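Local structure of adenosine deaminase (Burkholderia ambifaria, 4GXW) at residues H27-E33 with A107-A113; V76-L80 with D302-H306; Y99-A105 with A144-I150; V138-R142 with D180-G184. The protein binds zinc and probably acts as an adenosine or adenine deaminase, as a member of the adenosine and AMP deaminase family of amidohydrolases. One frame throughout, in Å; residues are numbered along the deposited sequence. Where two conformers were deposited one is given.

Contact 1 of 4, residues H27-E33 with A107-A113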
loop_
_atom_site.group_PDB
_atom_site.type_symbol
_atom_site.label_atom_id
_atom_site.label_comp_id
_atom_site.label_asym_id
_atom_site.label_seq_id
_atom_site.Cartn_x
_atom_site.Cartn_y
_atom_site.Cartn_z
ATOM N N HIS A 27 -1.438 15.961 -7.890
ATOM C CA HIS A 27 -1.209 15.128 -9.060
ATOM C C HIS A 27 0.238 15.163 -9.548
ATOM O O HIS A 27 0.805 14.116 -9.869
ATOM C CB HIS A 27 -2.165 15.509 -10.198
ATOM C CG HIS A 27 -2.080 14.588 -11.374
ATOM N ND1 HIS A 27 -2.875 13.469 -11.499
ATOM C CD2 HIS A 27 -1.263 14.593 -12.454
ATOM C CE1 HIS A 27 -2.564 12.833 -12.615
ATOM N NE2 HIS A 27 -1.585 13.491 -13.209
ATOM N N ALA A 28 0.815 16.363 -9.608
ATOM C CA ALA A 28 2.162 16.564 -10.136
ATOM C C ALA A 28 3.265 16.037 -9.217
ATOM O O ALA A 28 4.373 15.749 -9.673
ATOM C CB ALA A 28 2.391 18.036 -10.432
ATOM N N LEU A 29 2.965 15.930 -7.922
ATOM C CA LEU A 29 3.936 15.462 -6.930
ATOM C C LEU A 29 4.577 14.152 -7.354
ATOM O O LEU A 29 3.878 13.183 -7.630
ATOM C CB LEU A 29 3.259 15.217 -5.576
ATOM C CG LEU A 29 2.832 16.372 -4.679
ATOM C CD1 LEU A 29 2.395 15.849 -3.323
ATOM C CD2 LEU A 29 3.968 17.365 -4.538
ATOM N N PRO A 30 5.911 14.104 -7.397
ATOM C CA PRO A 30 6.526 12.793 -7.662
ATOM C C PRO A 30 6.315 11.888 -6.457
ATOM O O PRO A 30 6.404 12.363 -5.317
ATOM C CB PRO A 30 8.013 13.107 -7.850
ATOM C CG PRO A 30 8.213 14.476 -7.265
ATOM C CD PRO A 30 6.896 15.194 -7.281
ATOM N N LYS A 31 6.036 10.610 -6.704
ATOM C CA LYS A 31 5.653 9.698 -5.641
ATOM C C LYS A 31 6.308 8.341 -5.741
ATOM O O LYS A 31 6.621 7.853 -6.837
ATOM C CB LYS A 31 4.138 9.447 -5.686
ATOM C CG LYS A 31 3.254 10.687 -5.562
ATOM C CD LYS A 31 1.799 10.350 -5.891
ATOM C CE LYS A 31 0.924 11.595 -6.014
ATOM N NZ LYS A 31 1.177 12.424 -7.248
ATOM N N VAL A 32 6.548 7.728 -4.587
ATOM C CA VAL A 32 6.678 6.280 -4.536
ATOM C C VAL A 32 5.414 5.748 -3.876
ATOM O O VAL A 32 4.737 6.460 -3.123
ATOM C CB VAL A 32 7.920 5.792 -3.763
ATOM C CG1 VAL A 32 9.183 6.416 -4.334
ATOM C CG2 VAL A 32 7.795 6.099 -2.283
ATOM N N GLU A 33 5.086 4.500 -4.178
ATOM C CA GLU A 33 4.023 3.788 -3.463
ATOM C C GLU A 33 4.643 2.525 -2.867
ATOM O O GLU A 33 5.279 1.740 -3.584
ATOM C CB GLU A 33 2.834 3.430 -4.356
ATOM C CG GLU A 33 1.727 2.699 -3.591
ATOM C CD GLU A 33 0.351 2.901 -4.176
ATOM O OE1 GLU A 33 0.141 2.559 -5.368
ATOM O OE2 GLU A 33 -0.532 3.406 -3.440
ATOM N N ALA A 107 0.198 7.088 -14.033
ATOM C CA ALA A 107 -0.634 8.208 -14.458
ATOM C C ALA A 107 -0.720 9.277 -13.366
ATOM O O ALA A 107 -1.046 10.429 -13.646
ATOM C CB ALA A 107 -2.024 7.720 -14.853
ATOM N N HIS A 108 -0.418 8.891 -12.131
ATOM C CA HIS A 108 -0.436 9.811 -10.999
ATOM C C HIS A 108 0.965 10.154 -10.522
ATOM O O HIS A 108 1.159 10.566 -9.378
ATOM C CB HIS A 108 -1.294 9.252 -9.868
ATOM C CG HIS A 108 -2.751 9.294 -10.182
ATOM N ND1 HIS A 108 -3.511 10.423 -9.989
ATOM C CD2 HIS A 108 -3.573 8.376 -10.741
ATOM C CE1 HIS A 108 -4.749 10.195 -10.391
ATOM N NE2 HIS A 108 -4.813 8.957 -10.848
ATOM N N ASN A 109 1.937 9.984 -11.416
ATOM C CA ASN A 109 3.329 10.318 -11.137
ATOM C C ASN A 109 3.970 9.488 -10.028
ATOM O O ASN A 109 4.924 9.930 -9.376
ATOM C CB ASN A 109 3.497 11.821 -10.898
ATOM C CG ASN A 109 3.322 12.619 -12.169
ATOM O OD1 ASN A 109 4.029 12.385 -13.160
ATOM N ND2 ASN A 109 2.360 13.536 -12.174
ATOM N N VAL A 110 3.457 8.275 -9.824
ATOM C CA VAL A 110 4.210 7.281 -9.083
ATOM C C VAL A 110 5.355 6.829 -9.986
ATOM O O VAL A 110 5.123 6.340 -11.100
ATOM C CB VAL A 110 3.330 6.092 -8.652
ATOM C CG1 VAL A 110 4.190 5.041 -7.964
ATOM C CG2 VAL A 110 2.206 6.565 -7.720
ATOM N N ARG A 111 6.583 7.011 -9.512
ATOM C CA ARG A 111 7.769 6.685 -10.301
ATOM C C ARG A 111 8.355 5.339 -9.911
ATOM O O ARG A 111 9.149 4.757 -10.648
ATOM C CB ARG A 111 8.806 7.792 -10.162
ATOM C CG ARG A 111 8.304 9.090 -10.759
ATOM C CD ARG A 111 9.237 10.259 -10.529
ATOM N NE ARG A 111 8.737 11.462 -11.193
ATOM C CZ ARG A 111 9.320 12.653 -11.124
ATOM N NH1 ARG A 111 10.437 12.802 -10.432
ATOM N NH2 ARG A 111 8.792 13.692 -11.759
ATOM N N HIS A 112 7.933 4.845 -8.750
ATOM C CA HIS A 112 8.418 3.589 -8.201
ATOM C C HIS A 112 7.321 3.028 -7.307
ATOM O O HIS A 112 6.878 3.702 -6.374
ATOM C CB HIS A 112 9.702 3.832 -7.395
ATOM C CG HIS A 112 10.238 2.608 -6.723
ATOM N ND1 HIS A 112 11.022 1.680 -7.375
ATOM C CD2 HIS A 112 10.101 2.158 -5.452
ATOM C CE1 HIS A 112 11.337 0.707 -6.537
ATOM N NE2 HIS A 112 10.782 0.970 -5.366
ATOM N N ALA A 113 6.885 1.802 -7.596
ATOM C CA ALA A 113 5.814 1.151 -6.839
ATOM C C ALA A 113 6.262 -0.217 -6.343
ATOM O O ALA A 113 6.754 -1.035 -7.124
ATOM C CB ALA A 113 4.555 0.996 -7.698
#
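Lys31 pairs with Val110 and Glu33 with Ala113 where strand 31-33 runs parallel to strand 110-113, the first two strands of the TIM barrel. This buried half is knit by backbone: Arg111 N donates to Lys31 O at 2.8 Å, and Glu33 N to His112 O at 2.9 Å. On the face they share, CG1 of Val110 touches CB of Glu33. The ammonium of Lys31 turns back toward the end of helix 20-28 because its chain, extended as far as CE, bends at the last torsion (chi4 72°). NZ donates to His108 O at 2.8 Å and bonds Leu29 O and Phe26 O, so carbonyls from the ends of helices 20-28 and 91-106 surround a buried ammonium. Asn109, with positive phi, closes the Schellman motif that ends helix 91-106, and its ND2 gives His27 O an almost straight bond (2.8 Å, 176°). Pro30 CB packs closely over one face of the Arg111 guanidinium, which also pairs with Glu356. Toward the partly exposed end the packing is looser, the rings of His27 and His108 meeting obliquely, centroids 5.0 Å apart. Helix 343-371 packs against Pro30 and Val32, helix 310-319 touches Lys31, and helix 91-106 lies against Val110 and Ala113.

Contact 2 of 4, residues V76-L80 with D302-H306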
loop_
_atom_site.group_PDB
_atom_site.type_symbol
_atom_site.label_atom_id
_atom_site.label_comp_id
_atom_site.label_asym_id
_atom_site.label_seq_id
_atom_site.Cartn_x
_atom_site.Cartn_y
_atom_site.Cartn_z
ATOM N N VAL A 76 -12.326 -5.278 2.530
ATOM C CA VAL A 76 -12.434 -5.798 1.172
ATOM C C VAL A 76 -11.685 -7.118 0.985
ATOM O O VAL A 76 -11.474 -7.560 -0.144
ATOM C CB VAL A 76 -11.910 -4.772 0.153
ATOM C CG1 VAL A 76 -12.637 -3.439 0.322
ATOM C CG2 VAL A 76 -10.414 -4.578 0.320
ATOM N N LEU A 77 -11.299 -7.752 2.087
ATOM C CA LEU A 77 -10.544 -8.999 2.010
ATOM C C LEU A 77 -11.314 -10.073 1.238
ATOM O O LEU A 77 -10.715 -10.886 0.528
ATOM C CB LEU A 77 -10.152 -9.484 3.409
ATOM C CG LEU A 77 -9.265 -8.505 4.186
ATOM C CD1 LEU A 77 -8.841 -9.093 5.522
ATOM C CD2 LEU A 77 -8.041 -8.106 3.377
ATOM N N HIS A 78 -12.639 -10.047 1.347
ATOM C CA HIS A 78 -13.484 -11.012 0.641
ATOM C C HIS A 78 -13.415 -10.860 -0.879
ATOM O O HIS A 78 -13.598 -11.834 -1.612
ATOM C CB HIS A 78 -14.934 -10.936 1.121
ATOM C CG HIS A 78 -15.605 -9.632 0.824
ATOM N ND1 HIS A 78 -16.642 -9.517 -0.076
ATOM C CD2 HIS A 78 -15.381 -8.387 1.303
ATOM C CE1 HIS A 78 -17.033 -8.256 -0.132
ATOM N NE2 HIS A 78 -16.282 -7.549 0.693
ATOM N N VAL A 79 -13.141 -9.646 -1.355
ATOM C CA VAL A 79 -13.005 -9.431 -2.790
ATOM C C VAL A 79 -11.707 -10.068 -3.275
ATOM O O VAL A 79 -11.686 -10.716 -4.326
ATOM C CB VAL A 79 -13.011 -7.930 -3.151
ATOM C CG1 VAL A 79 -12.871 -7.744 -4.660
ATOM C CG2 VAL A 79 -14.286 -7.267 -2.640
ATOM N N LEU A 80 -10.638 -9.892 -2.497
ATOM C CA LEU A 80 -9.366 -10.529 -2.801
ATOM C C LEU A 80 -9.539 -12.041 -2.842
ATOM O O LEU A 80 -9.011 -12.710 -3.736
ATOM C CB LEU A 80 -8.295 -10.148 -1.778
ATOM C CG LEU A 80 -7.525 -8.858 -2.073
ATOM C CD1 LEU A 80 -8.422 -7.626 -2.021
ATOM C CD2 LEU A 80 -6.348 -8.718 -1.114
ATOM N N ASP A 302 -5.666 -0.415 -1.349
ATOM C CA ASP A 302 -6.527 -1.108 -2.315
ATOM C C ASP A 302 -7.200 -0.038 -3.165
ATOM O O ASP A 302 -8.383 0.268 -2.958
ATOM C CB ASP A 302 -7.585 -1.968 -1.603
ATOM C CG ASP A 302 -6.980 -2.957 -0.638
ATOM O OD1 ASP A 302 -6.447 -3.991 -1.089
ATOM O OD2 ASP A 302 -7.044 -2.716 0.591
ATOM N N PRO A 303 -6.455 0.553 -4.113
ATOM C CA PRO A 303 -6.918 1.783 -4.767
ATOM C C PRO A 303 -8.266 1.657 -5.472
ATOM O O PRO A 303 -9.076 2.576 -5.382
ATOM C CB PRO A 303 -5.792 2.111 -5.764
ATOM C CG PRO A 303 -5.038 0.821 -5.915
ATOM C CD PRO A 303 -5.113 0.168 -4.581
ATOM N N THR A 304 -8.525 0.553 -6.158
ATOM C CA THR A 304 -9.780 0.479 -6.903
ATOM C C THR A 304 -10.963 0.097 -6.019
ATOM O O THR A 304 -12.106 0.425 -6.337
ATOM C CB THR A 304 -9.694 -0.471 -8.097
ATOM O OG1 THR A 304 -9.337 -1.775 -7.626
ATOM C CG2 THR A 304 -8.671 0.031 -9.105
ATOM N N LEU A 305 -10.693 -0.589 -4.913
ATOM C CA LEU A 305 -11.753 -0.996 -3.990
ATOM C C LEU A 305 -12.048 0.085 -2.947
ATOM O O LEU A 305 -13.187 0.232 -2.506
ATOM C CB LEU A 305 -11.387 -2.309 -3.302
ATOM C CG LEU A 305 -11.178 -3.492 -4.248
ATOM C CD1 LEU A 305 -10.803 -4.748 -3.484
ATOM C CD2 LEU A 305 -12.409 -3.745 -5.099
ATOM N N HIS A 306 -11.026 0.841 -2.563
ATOM C CA HIS A 306 -11.188 1.973 -1.651
ATOM C C HIS A 306 -11.607 3.239 -2.395
ATOM O O HIS A 306 -11.918 4.248 -1.767
ATOM C CB HIS A 306 -9.884 2.273 -0.910
ATOM C CG HIS A 306 -9.569 1.317 0.200
ATOM N ND1 HIS A 306 -8.656 1.620 1.189
ATOM C CD2 HIS A 306 -10.029 0.076 0.476
ATOM C CE1 HIS A 306 -8.569 0.600 2.025
ATOM N NE2 HIS A 306 -9.392 -0.349 1.618
HETATM O O HOH W 1 -9.982 -3.005 3.465
#
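At the catalytic end of the TIM barrel, beside the zinc site, the start of helix 77-87 meets the short, weakly bonded helical turn at 303-306 that follows the metal ligand Asp301. Leu305 CD1 lies 3.8 Å from CB of Val76 and equally far from CG1 of Val79, which comes at it tip to tip; CD1 of Leu80 completes the grip at 4.0 Å from the same methyl. Leu305 reaches them with CG anti to its carbonyl carbon (chi1 -60°) and an extended chain. Val76, the N-cap residue, divides its two methyls among 302-306: CG1 packs near CB of Leu305 and, more loosely, near the edge of the His306 ring, while CG2 is 3.9 Å from OD2 of Asp302. The Asp302 side chain is about 4 Å from those of the zinc ligands His37 and Asp301. One water lies in the plane of the His306 ring, 3.3 Å from its NE2, and takes a weak bond from Val76 N, while ND1 of His306 is bonded to Thr267. With no direct hydrogen bond between the segments, their cohesion is chiefly apolar, and methyl groups of Val76 and Leu80 border the Asp302 carboxylate on one side near the metal.

Contact 3 of 4, residues Y99-A105 with A144-I150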
loop_
_atom_site.group_PDB
_atom_site.type_symbol
_atom_site.label_atom_id
_atom_site.label_comp_id
_atom_site.label_asym_id
_atom_site.label_seq_id
_atom_site.Cartn_x
_atom_site.Cartn_y
_atom_site.Cartn_z
ATOM N N TYR A 99 0.247 -5.055 -14.855
ATOM C CA TYR A 99 0.499 -4.036 -15.864
ATOM C C TYR A 99 -0.494 -2.887 -15.714
ATOM O O TYR A 99 -0.105 -1.714 -15.775
ATOM C CB TYR A 99 0.402 -4.661 -17.256
ATOM C CG TYR A 99 0.610 -3.712 -18.412
ATOM C CD1 TYR A 99 1.885 -3.344 -18.818
ATOM C CD2 TYR A 99 -0.477 -3.204 -19.119
ATOM C CE1 TYR A 99 2.071 -2.496 -19.893
ATOM C CE2 TYR A 99 -0.296 -2.348 -20.200
ATOM C CZ TYR A 99 0.980 -1.998 -20.579
ATOM O OH TYR A 99 1.169 -1.146 -21.653
ATOM N N GLU A 100 -1.769 -3.215 -15.502
ATOM C CA GLU A 100 -2.796 -2.176 -15.390
ATOM C C GLU A 100 -2.668 -1.354 -14.109
ATOM O O GLU A 100 -2.898 -0.146 -14.124
ATOM C CB GLU A 100 -4.205 -2.771 -15.539
ATOM C CG GLU A 100 -4.443 -3.318 -16.936
ATOM C CD GLU A 100 -5.842 -3.840 -17.184
ATOM O OE1 GLU A 100 -6.673 -3.850 -16.250
ATOM O OE2 GLU A 100 -6.116 -4.245 -18.342
ATOM N N TYR A 101 -2.296 -1.999 -13.009
ATOM C CA TYR A 101 -2.031 -1.274 -11.769
ATOM C C TYR A 101 -0.889 -0.282 -11.984
ATOM O O TYR A 101 -1.012 0.903 -11.654
ATOM C CB TYR A 101 -1.719 -2.222 -10.598
ATOM C CG TYR A 101 -0.942 -1.527 -9.503
ATOM C CD1 TYR A 101 -1.466 -0.417 -8.841
ATOM C CD2 TYR A 101 0.340 -1.940 -9.170
ATOM C CE1 TYR A 101 -0.733 0.249 -7.863
ATOM C CE2 TYR A 101 1.078 -1.287 -8.196
ATOM C CZ TYR A 101 0.541 -0.198 -7.547
ATOM O OH TYR A 101 1.288 0.438 -6.574
ATOM N N LEU A 102 0.210 -0.750 -12.565
ATOM C CA LEU A 102 1.375 0.101 -12.747
ATOM C C LEU A 102 1.087 1.247 -13.721
ATOM O O LEU A 102 1.574 2.365 -13.525
ATOM C CB LEU A 102 2.611 -0.714 -13.155
ATOM C CG LEU A 102 3.109 -1.663 -12.060
ATOM C CD1 LEU A 102 4.103 -2.677 -12.597
ATOM C CD2 LEU A 102 3.710 -0.889 -10.890
ATOM N N GLU A 103 0.280 0.986 -14.748
ATOM C CA GLU A 103 -0.176 2.056 -15.639
ATOM C C GLU A 103 -0.953 3.128 -14.873
ATOM O O GLU A 103 -0.723 4.324 -15.041
ATOM C CB GLU A 103 -1.055 1.493 -16.755
ATOM C CG GLU A 103 -1.570 2.573 -17.690
ATOM C CD GLU A 103 -2.390 2.040 -18.850
ATOM O OE1 GLU A 103 -2.868 0.884 -18.782
ATOM O OE2 GLU A 103 -2.563 2.797 -19.837
ATOM N N ASP A 104 -1.882 2.690 -14.030
ATOM C CA ASP A 104 -2.685 3.624 -13.246
ATOM C C ASP A 104 -1.847 4.406 -12.234
ATOM O O ASP A 104 -2.080 5.605 -12.034
ATOM C CB ASP A 104 -3.842 2.904 -12.547
ATOM C CG ASP A 104 -4.899 2.398 -13.524
ATOM O OD1 ASP A 104 -4.987 2.922 -14.660
ATOM O OD2 ASP A 104 -5.662 1.478 -13.148
ATOM N N ALA A 105 -0.881 3.748 -11.603
ATOM C CA ALA A 105 0.014 4.438 -10.674
ATOM C C ALA A 105 0.867 5.477 -11.411
ATOM O O ALA A 105 1.006 6.627 -10.961
ATOM C CB ALA A 105 0.898 3.429 -9.944
ATOM N N ALA A 144 5.419 -2.560 -18.076
ATOM C CA ALA A 144 5.017 -1.250 -17.558
ATOM C C ALA A 144 6.209 -0.299 -17.462
ATOM O O ALA A 144 6.061 0.909 -17.690
ATOM C CB ALA A 144 4.337 -1.387 -16.203
ATOM N N ALA A 145 7.382 -0.821 -17.107
ATOM C CA ALA A 145 8.583 0.013 -17.104
ATOM C C ALA A 145 8.866 0.521 -18.516
ATOM O O ALA A 145 9.172 1.699 -18.715
ATOM C CB ALA A 145 9.773 -0.752 -16.559
ATOM N N ARG A 146 8.736 -0.371 -19.494
ATOM C CA ARG A 146 8.955 -0.045 -20.895
ATOM C C ARG A 146 7.959 0.996 -21.403
ATOM O O ARG A 146 8.337 1.951 -22.099
ATOM C CB ARG A 146 8.820 -1.328 -21.718
ATOM C CG ARG A 146 8.978 -1.163 -23.219
ATOM C CD ARG A 146 8.429 -2.382 -23.946
ATOM N NE ARG A 146 6.990 -2.520 -23.741
ATOM C CZ ARG A 146 6.307 -3.647 -23.911
ATOM N NH1 ARG A 146 6.929 -4.756 -24.297
ATOM N NH2 ARG A 146 4.999 -3.666 -23.696
ATOM N N ASP A 147 6.689 0.812 -21.058
ATOM C CA ASP A 147 5.612 1.631 -21.616
ATOM C C ASP A 147 5.347 2.944 -20.871
ATOM O O ASP A 147 4.961 3.941 -21.492
ATOM C CB ASP A 147 4.314 0.821 -21.728
ATOM C CG ASP A 147 4.416 -0.315 -22.734
ATOM O OD1 ASP A 147 5.348 -0.301 -23.568
ATOM O OD2 ASP A 147 3.561 -1.225 -22.704
ATOM N N PHE A 148 5.561 2.953 -19.556
ATOM C CA PHE A 148 5.211 4.116 -18.736
ATOM C C PHE A 148 6.379 4.676 -17.921
ATOM O O PHE A 148 6.243 5.718 -17.271
ATOM C CB PHE A 148 4.032 3.774 -17.817
ATOM C CG PHE A 148 2.968 2.956 -18.487
ATOM C CD1 PHE A 148 2.213 3.489 -19.524
ATOM C CD2 PHE A 148 2.731 1.645 -18.095
ATOM C CE1 PHE A 148 1.238 2.732 -20.152
ATOM C CE2 PHE A 148 1.758 0.886 -18.717
ATOM C CZ PHE A 148 1.010 1.429 -19.747
ATOM N N GLY A 149 7.516 3.986 -17.947
ATOM C CA GLY A 149 8.714 4.452 -17.269
ATOM C C GLY A 149 8.686 4.288 -15.761
ATOM O O GLY A 149 9.554 4.814 -15.059
ATOM N N ILE A 150 7.702 3.550 -15.249
ATOM C CA ILE A 150 7.575 3.352 -13.811
ATOM C C ILE A 150 8.389 2.142 -13.363
ATOM O O ILE A 150 8.320 1.079 -13.992
ATOM C CB ILE A 150 6.089 3.189 -13.390
ATOM C CG1 ILE A 150 5.951 3.021 -11.878
ATOM C CG2 ILE A 150 5.404 2.024 -14.136
ATOM C CD1 ILE A 150 4.495 3.036 -11.404
#
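Tyr99 swings its ring toward helix 144-148 with CG anti to the backbone N (chi1 179°), while Phe148, its CG anti to the carbonyl carbon, turns its ring back between the two helices. The rings meet obliquely, planes at 47°, with CE2 of Phe148 over one face of Tyr99 and 3.5 Å from its CZ. At the far end of the phenol, Tyr99 OH donates to OD2 of Asp147 at 2.6 Å, meeting the oxygen on its anti side; ring and carboxylate stand almost perpendicular. The same OD2 takes NH2 of Arg146 on the syn side, and NE of that arginine bonds OD1, so three donors should limit the rotation of the carboxylate. Phe148 is sandwiched: CB of Asp147 lies over the centre of one face, and on the opposite face CG of Glu103, offset toward the rim, makes a CH-pi contact, 3.9 Å from the centroid. The carboxylate of Glu103 reaches on to a salt bridge with Arg43. Deeper in, CB of Leu102 packs 3.6 Å from CB of Ala144, and Ile150 fits its CD1 against CB of Ala105 at 3.9 Å. The segment axes are 9.9 Å apart and cross at -35°, as for neighbouring helices on the outside of a TIM barrel. Beneath them lies strand 110-117, whose Val110 and Ala113 meet Ala105, Ile150 and Leu102 from the sheet side.

Contact 4 of 4, residues V138-R142 with D180-G184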
loop_
_atom_site.group_PDB
_atom_site.type_symbol
_atom_site.label_atom_id
_atom_site.label_comp_id
_atom_site.label_asym_id
_atom_site.label_seq_id
_atom_site.Cartn_x
_atom_site.Cartn_y
_atom_site.Cartn_z
ATOM N N VAL A 138 6.155 -10.506 -13.257
ATOM C CA VAL A 138 7.404 -9.850 -13.639
ATOM C C VAL A 138 7.332 -9.315 -15.076
ATOM O O VAL A 138 7.818 -8.220 -15.365
ATOM C CB VAL A 138 8.617 -10.791 -13.433
ATOM C CG1 VAL A 138 9.856 -10.236 -14.099
ATOM C CG2 VAL A 138 8.866 -10.993 -11.939
ATOM N N THR A 139 6.689 -10.064 -15.968
ATOM C CA THR A 139 6.483 -9.592 -17.333
ATOM C C THR A 139 5.645 -8.319 -17.343
ATOM O O THR A 139 5.958 -7.362 -18.064
ATOM C CB THR A 139 5.800 -10.654 -18.196
ATOM O OG1 THR A 139 6.672 -11.787 -18.315
ATOM C CG2 THR A 139 5.499 -10.119 -19.588
ATOM N N GLY A 140 4.585 -8.304 -16.540
ATOM C CA GLY A 140 3.743 -7.125 -16.434
ATOM C C GLY A 140 4.550 -5.936 -15.936
ATOM O O GLY A 140 4.400 -4.822 -16.451
ATOM N N MET A 141 5.408 -6.170 -14.945
ATOM C CA MET A 141 6.300 -5.128 -14.431
ATOM C C MET A 141 7.252 -4.607 -15.498
ATOM O O MET A 141 7.398 -3.396 -15.664
ATOM C CB MET A 141 7.097 -5.651 -13.233
ATOM C CG MET A 141 6.203 -6.042 -12.070
ATOM S SD MET A 141 7.054 -6.982 -10.798
ATOM C CE MET A 141 8.089 -5.732 -10.063
ATOM N N ARG A 142 7.881 -5.511 -16.238
ATOM C CA ARG A 142 8.847 -5.101 -17.253
ATOM C C ARG A 142 8.162 -4.356 -18.393
ATOM O O ARG A 142 8.682 -3.348 -18.883
ATOM C CB ARG A 142 9.643 -6.311 -17.747
ATOM C CG ARG A 142 10.618 -6.822 -16.701
ATOM C CD ARG A 142 11.304 -8.124 -17.080
ATOM N NE ARG A 142 12.132 -8.610 -15.978
ATOM C CZ ARG A 142 12.680 -9.818 -15.927
ATOM N NH1 ARG A 142 12.507 -10.678 -16.926
ATOM N NH2 ARG A 142 13.398 -10.162 -14.867
ATOM N N ASP A 180 15.442 -9.900 -10.050
ATOM C CA ASP A 180 15.749 -8.579 -9.510
ATOM C C ASP A 180 14.497 -7.827 -9.068
ATOM O O ASP A 180 14.545 -7.015 -8.147
ATOM C CB ASP A 180 16.528 -7.740 -10.527
ATOM C CG ASP A 180 17.952 -8.232 -10.728
ATOM O OD1 ASP A 180 18.400 -9.117 -9.967
ATOM O OD2 ASP A 180 18.627 -7.724 -11.647
ATOM N N GLU A 181 13.375 -8.112 -9.723
ATOM C CA GLU A 181 12.104 -7.466 -9.402
ATOM C C GLU A 181 11.521 -7.866 -8.048
ATOM O O GLU A 181 10.688 -7.142 -7.496
ATOM C CB GLU A 181 11.072 -7.779 -10.486
ATOM C CG GLU A 181 11.240 -6.991 -11.769
ATOM C CD GLU A 181 12.305 -7.553 -12.695
ATOM O OE1 GLU A 181 12.864 -8.645 -12.422
ATOM O OE2 GLU A 181 12.585 -6.893 -13.717
ATOM N N VAL A 182 11.931 -9.016 -7.521
ATOM C CA VAL A 182 11.299 -9.568 -6.330
ATOM C C VAL A 182 12.212 -9.327 -5.136
ATOM O O VAL A 182 13.267 -9.949 -5.016
ATOM C CB VAL A 182 10.991 -11.066 -6.527
ATOM C CG1 VAL A 182 10.298 -11.640 -5.304
ATOM C CG2 VAL A 182 10.127 -11.259 -7.770
ATOM N N ALA A 183 11.797 -8.416 -4.261
ATOM C CA ALA A 183 12.706 -7.774 -3.318
ATOM C C ALA A 183 12.599 -8.233 -1.865
ATOM O O ALA A 183 13.543 -8.060 -1.098
ATOM C CB ALA A 183 12.533 -6.265 -3.393
ATOM N N GLY A 184 11.455 -8.778 -1.472
ATOM C CA GLY A 184 11.275 -9.141 -0.082
ATOM C C GLY A 184 9.890 -9.656 0.190
ATOM O O GLY A 184 9.113 -9.840 -0.757
#
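The guanidinium of Arg142 carries CG1 of Val138, one helical turn earlier, 3.3 Å above the centre of one face, and presents its NE edge to the carboxylate of Glu181. At the N-terminal end of the TIM barrel strands, this ties helix 130-148 to the loop before strand 184-188. The salt bridge is side-on and uses two nitrogens: Arg142 NE donates to Glu181 OE2 at 2.9 Å, almost straight (177°), and NH2 donates to OE1, also at 2.9 Å but more bent. The two planes stand 58° apart, so NE meets OE2 from above the carboxylate plane, and NH2 comes to OE1 on the syn side but also well out of that plane. Glu181 presents both oxygens through a bend at chi2 (81°), and Arg142 crosses it with an extended chain. Two oxygens held by two N-H groups leave the carboxylate little rotation. Val138 CG1 also lies 3.8 Å from Glu181 OE1. Below the ion pair the contact turns apolar: Val138 CG2 approaches Val182 CG2 loosely at 4.4 Å, and Met141 runs past Glu181 in the opposite direction, toward Ala152 and Leu154 of strand 151-159. A bend at its last torsion puts Met141 CE 3.6 Å from Glu181 CB.

How the contacts relate
Contacts 1, 3 and 4 lie along the early part of one TIM barrel. Contact 1 joins strands 31-33 and 110-117, contact 3 packs helices 91-106 and 130-148 outside them, and contact 4 carries helix 130-148 on to the loop before strand 184-188. Contacts 1 and 3 have centres 11 Å apart and touch, Tyr101 bonding Glu33; contacts 3 and 4, 12 Å apart, touch through Leu102 and Met141. Contacts 1 and 4 follow in series, whereas the segments of contact 3 alternate with those of both. The centre of contact 2 is 20 to 22 Å from those of the others; by joining residues 76-80 to 302-306 it brackets contacts 3 and 4 in sequence and brings distant chain together beside the zinc.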